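Local atomic coordinates of porphyranase B (Zobellia galactanivorans, PDB entry 3JUU), a protein that hydrolyses the sulfated red-algal polysaccharide porphyran at beta-1,4 linkages between galactose and alpha-L-galactose-6-sulfate, releasing mainly a disaccharide. Residues Y162-R174 and G185-A197. Residues are numbered along the deposited sequence; the frame is centred on the assembly and turned at random.
Sequences YFDQTMNSNTHSR and GSSKGKAELGGKA. With SO4 (sulfate ion), chain G.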
loop_
_atom_site.group_PDB
_atom_site.type_symbol
_atom_site.label_atom_id
_atom_site.label_comp_id
_atom_site.label_asym_id
_atom_site.label_seq_id
_atom_site.Cartn_x
_atom_site.Cartn_y
_atom_site.Cartn_z
ATOM N N TYR A 162 -15.641 -0.510 10.809
ATOM C CA TYR A 162 -15.434 -1.736 9.973
ATOM C C TYR A 162 -14.160 -1.725 9.193
ATOM O O TYR A 162 -14.030 -2.523 8.240
ATOM C CB TYR A 162 -16.566 -1.901 8.946
ATOM C CG TYR A 162 -17.881 -1.991 9.641
ATOM C CD1 TYR A 162 -18.156 -3.075 10.493
ATOM C CD2 TYR A 162 -18.877 -1.000 9.432
ATOM C CE1 TYR A 162 -19.399 -3.187 11.134
ATOM C CE2 TYR A 162 -20.113 -1.114 10.048
ATOM C CZ TYR A 162 -20.347 -2.190 10.917
ATOM O OH TYR A 162 -21.547 -2.300 11.555
ATOM N N PHE A 163 -13.231 -0.845 9.573
ATOM C CA PHE A 163 -12.005 -0.657 8.800
ATOM C C PHE A 163 -11.157 -1.938 8.665
ATOM O O PHE A 163 -10.331 -2.019 7.735
ATOM C CB PHE A 163 -11.165 0.505 9.392
ATOM C CG PHE A 163 -10.225 1.131 8.430
ATOM C CD1 PHE A 163 -10.714 2.087 7.526
ATOM C CD2 PHE A 163 -8.858 0.805 8.390
ATOM C CE1 PHE A 163 -9.874 2.701 6.606
ATOM C CE2 PHE A 163 -8.023 1.425 7.477
ATOM C CZ PHE A 163 -8.535 2.367 6.576
ATOM N N ASP A 164 -11.322 -2.878 9.592
ATOM C CA ASP A 164 -10.570 -4.124 9.608
ATOM C C ASP A 164 -11.200 -5.249 8.767
ATOM O O ASP A 164 -10.711 -6.402 8.793
ATOM C CB ASP A 164 -10.443 -4.612 11.083
ATOM C CG ASP A 164 -11.819 -4.895 11.778
ATOM O OD1 ASP A 164 -12.887 -4.473 11.280
ATOM O OD2 ASP A 164 -11.783 -5.488 12.881
ATOM N N GLN A 165 -12.323 -4.971 8.103
ATOM C CA GLN A 165 -12.973 -6.009 7.308
ATOM C C GLN A 165 -13.400 -5.500 5.934
ATOM O O GLN A 165 -14.287 -6.065 5.363
ATOM C CB GLN A 165 -14.146 -6.627 8.057
ATOM C CG GLN A 165 -15.145 -5.632 8.580
ATOM C CD GLN A 165 -16.116 -6.326 9.549
ATOM O OE1 GLN A 165 -15.690 -7.017 10.467
ATOM N NE2 GLN A 165 -17.398 -6.210 9.287
ATOM N N THR A 166 -12.735 -4.465 5.428
ATOM C CA THR A 166 -13.080 -3.890 4.154
ATOM C C THR A 166 -11.820 -3.711 3.282
ATOM O O THR A 166 -10.690 -3.607 3.784
ATOM C CB THR A 166 -13.826 -2.551 4.381
ATOM O OG1 THR A 166 -13.102 -1.823 5.358
ATOM C CG2 THR A 166 -15.236 -2.787 5.039
ATOM N N MET A 167 -12.014 -3.630 1.977
ATOM C CA MET A 167 -10.983 -3.027 1.116
ATOM C C MET A 167 -11.246 -1.524 1.068
ATOM O O MET A 167 -12.290 -1.060 0.603
ATOM C CB MET A 167 -11.048 -3.616 -0.316
ATOM C CG MET A 167 -9.887 -3.113 -1.179
ATOM S SD MET A 167 -10.079 -3.922 -2.827
ATOM C CE MET A 167 -8.833 -3.096 -3.773
ATOM N N ASN A 168 -10.298 -0.752 1.570
ATOM C CA ASN A 168 -10.411 0.670 1.718
ATOM C C ASN A 168 -9.437 1.238 0.720
ATOM O O ASN A 168 -8.209 1.114 0.923
ATOM C CB ASN A 168 -9.897 0.997 3.142
ATOM C CG ASN A 168 -10.801 0.406 4.168
ATOM O OD1 ASN A 168 -11.997 0.621 4.105
ATOM N ND2 ASN A 168 -10.254 -0.417 5.046
ATOM N N SER A 169 -9.968 1.826 -0.374
ATOM C CA SER A 169 -9.111 2.330 -1.465
ATOM C C SER A 169 -9.314 3.814 -1.566
ATOM O O SER A 169 -10.317 4.379 -0.999
ATOM C CB SER A 169 -9.522 1.707 -2.799
ATOM O OG SER A 169 -9.458 0.251 -2.710
ATOM N N ASN A 170 -8.343 4.504 -2.143
ATOM C CA ASN A 170 -8.425 5.973 -2.163
ATOM C C ASN A 170 -7.601 6.578 -3.257
ATOM O O ASN A 170 -6.726 5.919 -3.864
ATOM C CB ASN A 170 -8.025 6.554 -0.765
ATOM C CG ASN A 170 -8.833 7.816 -0.386
ATOM O OD1 ASN A 170 -9.190 8.610 -1.258
ATOM N ND2 ASN A 170 -9.059 8.024 0.910
ATOM N N THR A 171 -7.894 7.841 -3.587
ATOM C CA THR A 171 -7.044 8.566 -4.598
ATOM C C THR A 171 -6.932 9.984 -4.042
ATOM O O THR A 171 -7.928 10.550 -3.609
ATOM C CB THR A 171 -7.663 8.581 -6.059
ATOM O OG1 THR A 171 -8.992 9.126 -5.976
ATOM C CG2 THR A 171 -7.774 7.068 -6.713
ATOM N N HIS A 172 -5.734 10.535 -3.974
ATOM C CA HIS A 172 -5.536 11.829 -3.372
ATOM C C HIS A 172 -4.795 12.731 -4.323
ATOM O O HIS A 172 -3.842 12.285 -4.959
ATOM C CB HIS A 172 -4.636 11.745 -2.118
ATOM C CG HIS A 172 -5.197 10.881 -1.043
ATOM N ND1 HIS A 172 -6.255 11.286 -0.255
ATOM C CD2 HIS A 172 -4.899 9.614 -0.657
ATOM C CE1 HIS A 172 -6.516 10.347 0.638
ATOM N NE2 HIS A 172 -5.713 9.322 0.413
ATOM N N SER A 173 -5.176 14.010 -4.301
ATOM C CA SER A 173 -4.406 15.049 -4.990
ATOM C C SER A 173 -4.101 16.100 -3.912
ATOM O O SER A 173 -5.014 16.610 -3.235
ATOM C CB SER A 173 -5.258 15.658 -6.121
ATOM O OG SER A 173 -4.649 16.903 -6.512
ATOM N N ARG A 174 -2.835 16.457 -3.744
ATOM C CA ARG A 174 -2.456 17.488 -2.750
ATOM C C ARG A 174 -1.127 18.139 -3.059
ATOM O O ARG A 174 -0.489 17.759 -4.086
ATOM C CB ARG A 174 -2.415 16.928 -1.332
ATOM C CG ARG A 174 -1.407 15.705 -1.178
ATOM C CD ARG A 174 -1.277 15.265 0.309
ATOM N NE ARG A 174 -0.332 14.161 0.390
ATOM C CZ ARG A 174 -0.642 12.898 0.120
ATOM N NH1 ARG A 174 -1.904 12.531 -0.198
ATOM N NH2 ARG A 174 0.311 12.008 0.179
ATOM N N GLY A 185 -7.911 17.047 -3.338
ATOM C CA GLY A 185 -9.070 16.375 -2.716
ATOM C C GLY A 185 -8.823 14.874 -2.753
ATOM O O GLY A 185 -7.711 14.458 -3.019
ATOM N N SER A 186 -9.875 14.091 -2.471
ATOM C CA SER A 186 -9.755 12.644 -2.313
ATOM C C SER A 186 -10.976 11.992 -2.939
ATOM O O SER A 186 -12.122 12.478 -2.734
ATOM C CB SER A 186 -9.807 12.286 -0.799
ATOM O OG SER A 186 -8.583 12.801 -0.284
ATOM N N SER A 187 -10.788 10.839 -3.577
ATOM C CA SER A 187 -11.968 10.065 -4.005
ATOM C C SER A 187 -11.783 8.649 -3.584
ATOM O O SER A 187 -10.900 8.000 -4.103
ATOM C CB SER A 187 -12.169 10.098 -5.501
ATOM O OG SER A 187 -12.609 11.393 -5.917
ATOM N N LYS A 188 -12.653 8.181 -2.709
ATOM C CA LYS A 188 -12.475 6.898 -2.003
ATOM C C LYS A 188 -13.278 5.811 -2.657
ATOM O O LYS A 188 -14.247 6.078 -3.410
ATOM C CB LYS A 188 -13.018 6.985 -0.550
ATOM C CG LYS A 188 -12.519 8.078 0.290
ATOM C CD LYS A 188 -13.176 8.074 1.727
ATOM C CE LYS A 188 -14.430 9.030 1.775
ATOM N NZ LYS A 188 -15.504 8.564 2.760
ATOM N N GLY A 189 -12.885 4.563 -2.348
ATOM C CA GLY A 189 -13.751 3.369 -2.660
ATOM C C GLY A 189 -13.738 2.447 -1.442
ATOM O O GLY A 189 -12.776 2.464 -0.644
ATOM N N LYS A 190 -14.837 1.706 -1.220
ATOM C CA LYS A 190 -14.867 0.786 -0.085
ATOM C C LYS A 190 -15.613 -0.465 -0.588
ATOM O O LYS A 190 -16.639 -0.314 -1.275
ATOM C CB LYS A 190 -15.654 1.387 1.087
ATOM C CG LYS A 190 -15.798 0.488 2.311
ATOM C CD LYS A 190 -16.813 1.016 3.371
ATOM C CE LYS A 190 -16.340 2.378 3.838
ATOM N NZ LYS A 190 -17.207 2.853 4.956
ATOM N N ALA A 191 -15.129 -1.649 -0.230
ATOM C CA ALA A 191 -15.853 -2.879 -0.498
ATOM C C ALA A 191 -15.699 -3.876 0.666
ATOM O O ALA A 191 -14.692 -3.819 1.394
ATOM C CB ALA A 191 -15.364 -3.509 -1.799
ATOM N N GLU A 192 -16.638 -4.819 0.815
ATOM C CA GLU A 192 -16.542 -5.840 1.930
ATOM C C GLU A 192 -15.500 -6.902 1.589
ATOM O O GLU A 192 -15.447 -7.399 0.416
ATOM C CB GLU A 192 -17.875 -6.593 2.132
ATOM C CG GLU A 192 -19.032 -5.656 2.513
ATOM C CD GLU A 192 -18.721 -4.872 3.780
ATOM O OE1 GLU A 192 -18.522 -5.545 4.803
ATOM O OE2 GLU A 192 -18.676 -3.617 3.725
ATOM N N LEU A 193 -14.710 -7.310 2.604
ATOM C CA LEU A 193 -13.774 -8.426 2.398
ATOM C C LEU A 193 -14.521 -9.738 2.563
ATOM O O LEU A 193 -14.124 -10.777 1.988
ATOM C CB LEU A 193 -12.613 -8.427 3.408
ATOM C CG LEU A 193 -11.712 -7.188 3.182
ATOM C CD1 LEU A 193 -10.537 -7.295 4.121
ATOM C CD2 LEU A 193 -11.115 -7.200 1.780
ATOM N N GLY A 194 -15.588 -9.730 3.357
ATOM C CA GLY A 194 -16.199 -11.041 3.682
ATOM C C GLY A 194 -15.580 -11.691 4.941
ATOM O O GLY A 194 -15.901 -12.843 5.268
ATOM N N GLY A 195 -14.694 -10.983 5.625
ATOM C CA GLY A 195 -13.962 -11.538 6.793
ATOM C C GLY A 195 -12.998 -10.432 7.240
ATOM O O GLY A 195 -12.919 -9.345 6.583
ATOM N N LYS A 196 -12.220 -10.676 8.299
ATOM C CA LYS A 196 -11.193 -9.683 8.687
ATOM C C LYS A 196 -10.007 -9.730 7.747
ATOM O O LYS A 196 -9.629 -10.785 7.237
ATOM C CB LYS A 196 -10.704 -9.895 10.158
ATOM C CG LYS A 196 -11.828 -9.950 11.250
ATOM C CD LYS A 196 -12.426 -8.572 11.469
ATOM C CE LYS A 196 -13.385 -8.564 12.718
ATOM N NZ LYS A 196 -14.043 -7.247 12.675
ATOM N N ALA A 197 -9.363 -8.588 7.550
ATOM C CA ALA A 197 -8.236 -8.528 6.683
ATOM C C ALA A 197 -7.080 -9.395 7.156
ATOM O O ALA A 197 -6.252 -9.829 6.316
ATOM C CB ALA A 197 -7.749 -7.040 6.527
HETATM S S SO4 G . 3.284 13.873 1.470
HETATM O O1 SO4 G . 3.536 13.381 2.780
HETATM O O2 SO4 G . 3.119 12.806 0.497
HETATM O O3 SO4 G . 2.159 14.817 1.573
HETATM O O4 SO4 G . 4.546 14.386 0.984
HETATM O O HOH W 1 -16.526 -7.738 5.332
HETATM O O HOH W 2 -18.256 -4.372 7.035
#
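Lys-196 lays its CD and CE over the carboxylate of Asp-164, and its ammonium reaches two acceptors. Lys-196 NZ forms a salt bridge with Asp-164 OD2 at 2.9 Å, arriving from above the carboxylate plane, and a hydrogen bond with Gln-165 OE1 at 2.8 Å. A bend at chi2 (-72°) turns the lysine chain back across both partners. With an alanine here, the Asp-164 carboxylate would probably lose its countercharge and the Gln-165 amide would be freer to turn. Close by, Leu-193 packs its CG against the backbone carbon C of Thr-166 (3.5 Å), while its CD2 meets Met-167 CB on the face turned to Phe-216 and Leu-218. Water links Gln-165 to Glu-192 twice, through the glutamine's O and its NE2.

Farther along, paired backbone bonds join Met-167 with Ala-191 and Ser-169 with Gly-189. At the break in the second strand, at Ser-187 and Lys-188, the backbone still bonds through Ser-187 N to Thr-171 O, and Thr-171 OG1 adds a bond to Ser-187 O at 2.9 Å, in the carbonyl plane and on a lone pair; Thr-171 OG1 sits between its own backbone N and carbonyl carbon (chi1 55°), which directs it across to Ser-187. Ser-173 and Gly-185 form the last pair. On the other face, Ser-186 OG meets the edge of the His-172 ring at ND1, 2.8 Å away. His-172 lies beside Glu-143, which also forms a salt bridge with Arg-174. The arrangement is an antiparallel beta hairpin, 166-174 with 185-192, whose strand 166-174 pairs with strand 141-150, the one carrying the probable nucleophile and proton donor, Glu-143 and Glu-148, in the jelly-roll beta-sandwich of glycoside hydrolase family 16.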